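Local coordinates for ribosomal protein s2-related protein (Deinococcus radiodurans, PDB 2JH3), which binds a 4Fe-4S iron-sulphur cluster and may act as a sirohydrochlorin ferrochelatase, at residues V58-A63 against I376-A381. Numbering follows the deposited sequence.
Sequences VLRTVA and IEESYA
Thr61 and Glu377 bring the two backbones nearest, their CA atoms 7.1 Å apart, where the turn at 58-61 faces helix 375-383; no hydrogen bond crosses between the segments. Arg60 reaches toward the helix with its chain bent at chi3 (92°), which swings the guanidinium onto Glu378. There NH2 lies 2.8 Å from Glu378 OE2, a salt bridge whose detail is uncertain because OE2 sits too close to the guanidinium in the model. As modelled, the carboxylate approaches over one face of the guanidinium, offset toward its rim, and the two planes are 62° apart, unlike a coplanar two-pronged pair. Arg60 CD also packs 3.8 Å from Glu378 CG. This joins the first CbiX unit, of the chelatase superfamily, to the DR2241 stabilising domain: segment 58-63 belongs to the loop leading into strand 66-71 of the chelatase-like sheet. The Glu378 side chain is about 6 Å from that of Cys450, a ligand of the 4Fe-4S cluster, at their nearest atoms. Replacing Arg60 by alanine is likely to leave Glu378 without this positive mate and to open a gap beside its CG. Glu377, bent at chi2, instead lays its CG 3.6 Å from Arg60 O and brings OE2 alongside Thr61, 3.6 Å from its CA. That oxygen accepts a hydrogen bond from Trp281 NE1 of helix 275-290. Within the turn, Val58 O takes two bonds, from Thr61 N and from Thr61 OG1 at 2.8 Å, the latter at a C=O...OG1 angle of 133°, in the carbonyl plane on a lone pair.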
ATOM      1  N   VAL A  58       3.869  22.202  11.602  1.00 26.15           N
ATOM      2  CA  VAL A  58       3.221  22.562  12.881  1.00 26.88           C
ATOM      3  C   VAL A  58       2.906  24.068  13.035  1.00 26.85           C
ATOM      4  O   VAL A  58       1.832  24.411  13.492  1.00 25.61           O
ATOM      5  CB  VAL A  58       4.003  22.024  14.110  1.00 28.45           C
ATOM      6  CG1 VAL A  58       5.295  22.789  14.314  1.00 30.44           C
ATOM      7  CG2 VAL A  58       3.078  22.035  15.311  1.00 27.33           C
ATOM      8  N   LEU A  59       3.752  24.964  12.545  1.00 26.14           N
ATOM      9  CA  LEU A  59       3.488  26.387  12.791  1.00 28.34           C
ATOM     10  C   LEU A  59       2.317  26.945  11.965  1.00 29.65           C
ATOM     11  O   LEU A  59       1.625  27.877  12.381  1.00 30.03           O
ATOM     12  CB  LEU A  59       4.753  27.223  12.569  1.00 28.74           C
ATOM     13  CG  LEU A  59       5.779  27.112  13.719  1.00 30.73           C
ATOM     14  CD1 LEU A  59       6.970  28.041  13.480  1.00 31.46           C
ATOM     15  CD2 LEU A  59       5.115  27.414  15.046  1.00 31.79           C
ATOM     16  N   ARG A  60       2.060  26.308  10.830  1.00 29.22           N
ATOM     17  CA  ARG A  60       0.904  26.650   9.970  1.00 30.71           C
ATOM     18  C   ARG A  60      -0.407  26.156  10.595  1.00 29.42           C
ATOM     19  O   ARG A  60      -1.478  26.591  10.241  1.00 29.58           O
ATOM     20  CB  ARG A  60       1.146  26.036   8.565  1.00 30.82           C
ATOM     21  CG  ARG A  60       0.397  24.751   8.384  1.00 36.70           C
ATOM     22  CD  ARG A  60       0.384  24.260   6.938  0.25 35.62           C
ATOM     23  NE  ARG A  60       1.489  23.348   6.647  0.25 39.69           N
ATOM     24  CZ  ARG A  60       2.546  23.638   5.884  1.00 43.66           C
ATOM     25  NH1 ARG A  60       2.649  24.832   5.304  1.00 44.43           N
ATOM     26  NH2 ARG A  60       3.490  22.702   5.682  1.00 42.35           N
ATOM     27  N   THR A  61      -0.324  25.241  11.558  1.00 27.81           N
ATOM     28  CA  THR A  61      -1.491  24.782  12.219  1.00 27.82           C
ATOM     29  C   THR A  61      -1.886  25.608  13.445  1.00 26.82           C
ATOM     30  O   THR A  61      -2.917  25.324  14.037  1.00 26.71           O
ATOM     31  CB  THR A  61      -1.396  23.306  12.617  1.00 27.86           C
ATOM     32  OG1 THR A  61      -0.604  23.136  13.781  1.00 30.28           O
ATOM     33  CG2 THR A  61      -0.835  22.461  11.474  1.00 31.32           C
ATOM     34  N   VAL A  62      -1.063  26.567  13.870  1.00 25.95           N
ATOM     35  CA  VAL A  62      -1.314  27.243  15.149  1.00 26.82           C
ATOM     36  C   VAL A  62      -2.299  28.384  14.927  1.00 25.80           C
ATOM     37  O   VAL A  62      -2.236  29.088  13.925  1.00 25.88           O
ATOM     38  CB  VAL A  62      -0.009  27.675  15.928  1.00 28.43           C
ATOM     39  CG1 VAL A  62       1.102  26.640  15.812  1.00 26.87           C
ATOM     40  CG2 VAL A  62       0.436  28.901  15.517  1.00 31.81           C
ATOM     41  N   ALA A  63      -3.234  28.485  15.846  1.00 25.30           N
ATOM     42  CA  ALA A  63      -4.362  29.303  15.724  1.00 26.06           C
ATOM     43  C   ALA A  63      -4.091  30.762  16.059  1.00 27.70           C
ATOM     44  O   ALA A  63      -4.780  31.630  15.520  1.00 28.14           O
ATOM     45  CB  ALA A  63      -5.500  28.756  16.592  1.00 26.16           C
ATOM     46  N   ILE A 376      -6.053  20.816   5.980  1.00 20.10           N
ATOM     47  CA  ILE A 376      -7.040  21.896   5.820  1.00 19.53           C
ATOM     48  C   ILE A 376      -6.409  23.255   5.395  1.00 18.08           C
ATOM     49  O   ILE A 376      -6.819  23.864   4.418  1.00 18.84           O
ATOM     50  CB  ILE A 376      -7.899  22.071   7.147  1.00 19.18           C
ATOM     51  CG1 ILE A 376      -8.904  20.914   7.354  1.00 18.01           C
ATOM     52  CG2 ILE A 376      -8.545  23.441   7.175  1.00 19.80           C
ATOM     53  CD1 ILE A 376      -9.508  20.409   6.274  1.00 24.06           C
ATOM     54  N   GLU A 377      -5.346  23.624   6.088  1.00 21.04           N
ATOM     55  CA  GLU A 377      -4.632  24.861   5.903  1.00 20.81           C
ATOM     56  C   GLU A 377      -3.918  24.910   4.535  1.00 21.40           C
ATOM     57  O   GLU A 377      -3.893  25.935   3.861  1.00 21.01           O
ATOM     58  CB  GLU A 377      -3.591  24.939   7.031  1.00 23.39           C
ATOM     59  CG  GLU A 377      -4.177  25.082   8.476  1.00 23.14           C
ATOM     60  CD  GLU A 377      -4.293  23.787   9.262  1.00 22.66           C
ATOM     61  OE1 GLU A 377      -4.246  22.728   8.660  1.00 21.60           O
ATOM     62  OE2 GLU A 377      -4.510  23.846  10.489  1.00 22.01           O
ATOM     63  N   GLU A 378      -3.281  23.821   4.153  1.00 20.30           N
ATOM     64  CA  GLU A 378      -2.596  23.710   2.842  1.00 21.81           C
ATOM     65  C   GLU A 378      -3.509  23.716   1.700  1.00 19.82           C
ATOM     66  O   GLU A 378      -3.259  24.379   0.695  1.00 20.29           O
ATOM     67  CB  GLU A 378      -1.738  22.453   2.797  1.00 21.56           C
ATOM     68  CG  GLU A 378      -0.580  22.625   3.646  1.00 23.86           C
ATOM     69  CD  GLU A 378       0.297  21.382   3.745  1.00 27.49           C
ATOM     70  OE1 GLU A 378      -0.139  20.270   3.353  1.00 37.11           O
ATOM     71  OE2 GLU A 378       1.439  21.506   4.288  1.00 36.42           O
ATOM     72  N   SER A 379      -4.604  22.959   1.814  1.00 20.08           N
ATOM     73  CA  SER A 379      -5.610  22.933   0.785  1.00 18.89           C
ATOM     74  C   SER A 379      -6.245  24.329   0.564  1.00 20.55           C
ATOM     75  O   SER A 379      -6.433  24.780  -0.598  1.00 19.93           O
ATOM     76  CB  SER A 379      -6.667  21.868   1.095  1.00 18.94           C
ATOM     77  OG  SER A 379      -6.079  20.528   1.019  1.00 18.27           O
ATOM     78  N   TYR A 380      -6.533  25.022   1.685  1.00 20.92           N
ATOM     79  CA  TYR A 380      -7.110  26.369   1.679  1.00 19.98           C
ATOM     80  C   TYR A 380      -6.170  27.316   0.971  1.00 20.56           C
ATOM     81  O   TYR A 380      -6.575  28.098   0.094  1.00 22.40           O
ATOM     82  CB  TYR A 380      -7.375  26.878   3.082  1.00 21.67           C
ATOM     83  CG  TYR A 380      -8.009  28.240   3.081  1.00 20.91           C
ATOM     84  CD1 TYR A 380      -9.341  28.362   2.864  1.00 23.46           C
ATOM     85  CD2 TYR A 380      -7.239  29.422   3.289  1.00 23.46           C
ATOM     86  CE1 TYR A 380      -9.960  29.628   2.820  1.00 23.23           C
ATOM     87  CE2 TYR A 380      -7.836  30.678   3.269  1.00 24.86           C
ATOM     88  CZ  TYR A 380      -9.194  30.776   2.998  1.00 23.37           C
ATOM     89  OH  TYR A 380      -9.850  32.024   2.973  1.00 26.72           O
ATOM     90  N   ALA A 381      -4.924  27.277   1.375  1.00 19.36           N
ATOM     91  CA  ALA A 381      -3.891  28.132   0.794  1.00 20.08           C
ATOM     92  C   ALA A 381      -3.670  27.880  -0.706  1.00 19.82           C
ATOM     93  O   ALA A 381      -3.491  28.808  -1.479  1.00 20.91           O
ATOM     94  CB  ALA A 381      -2.650  27.895   1.523  1.00 19.98           C
TER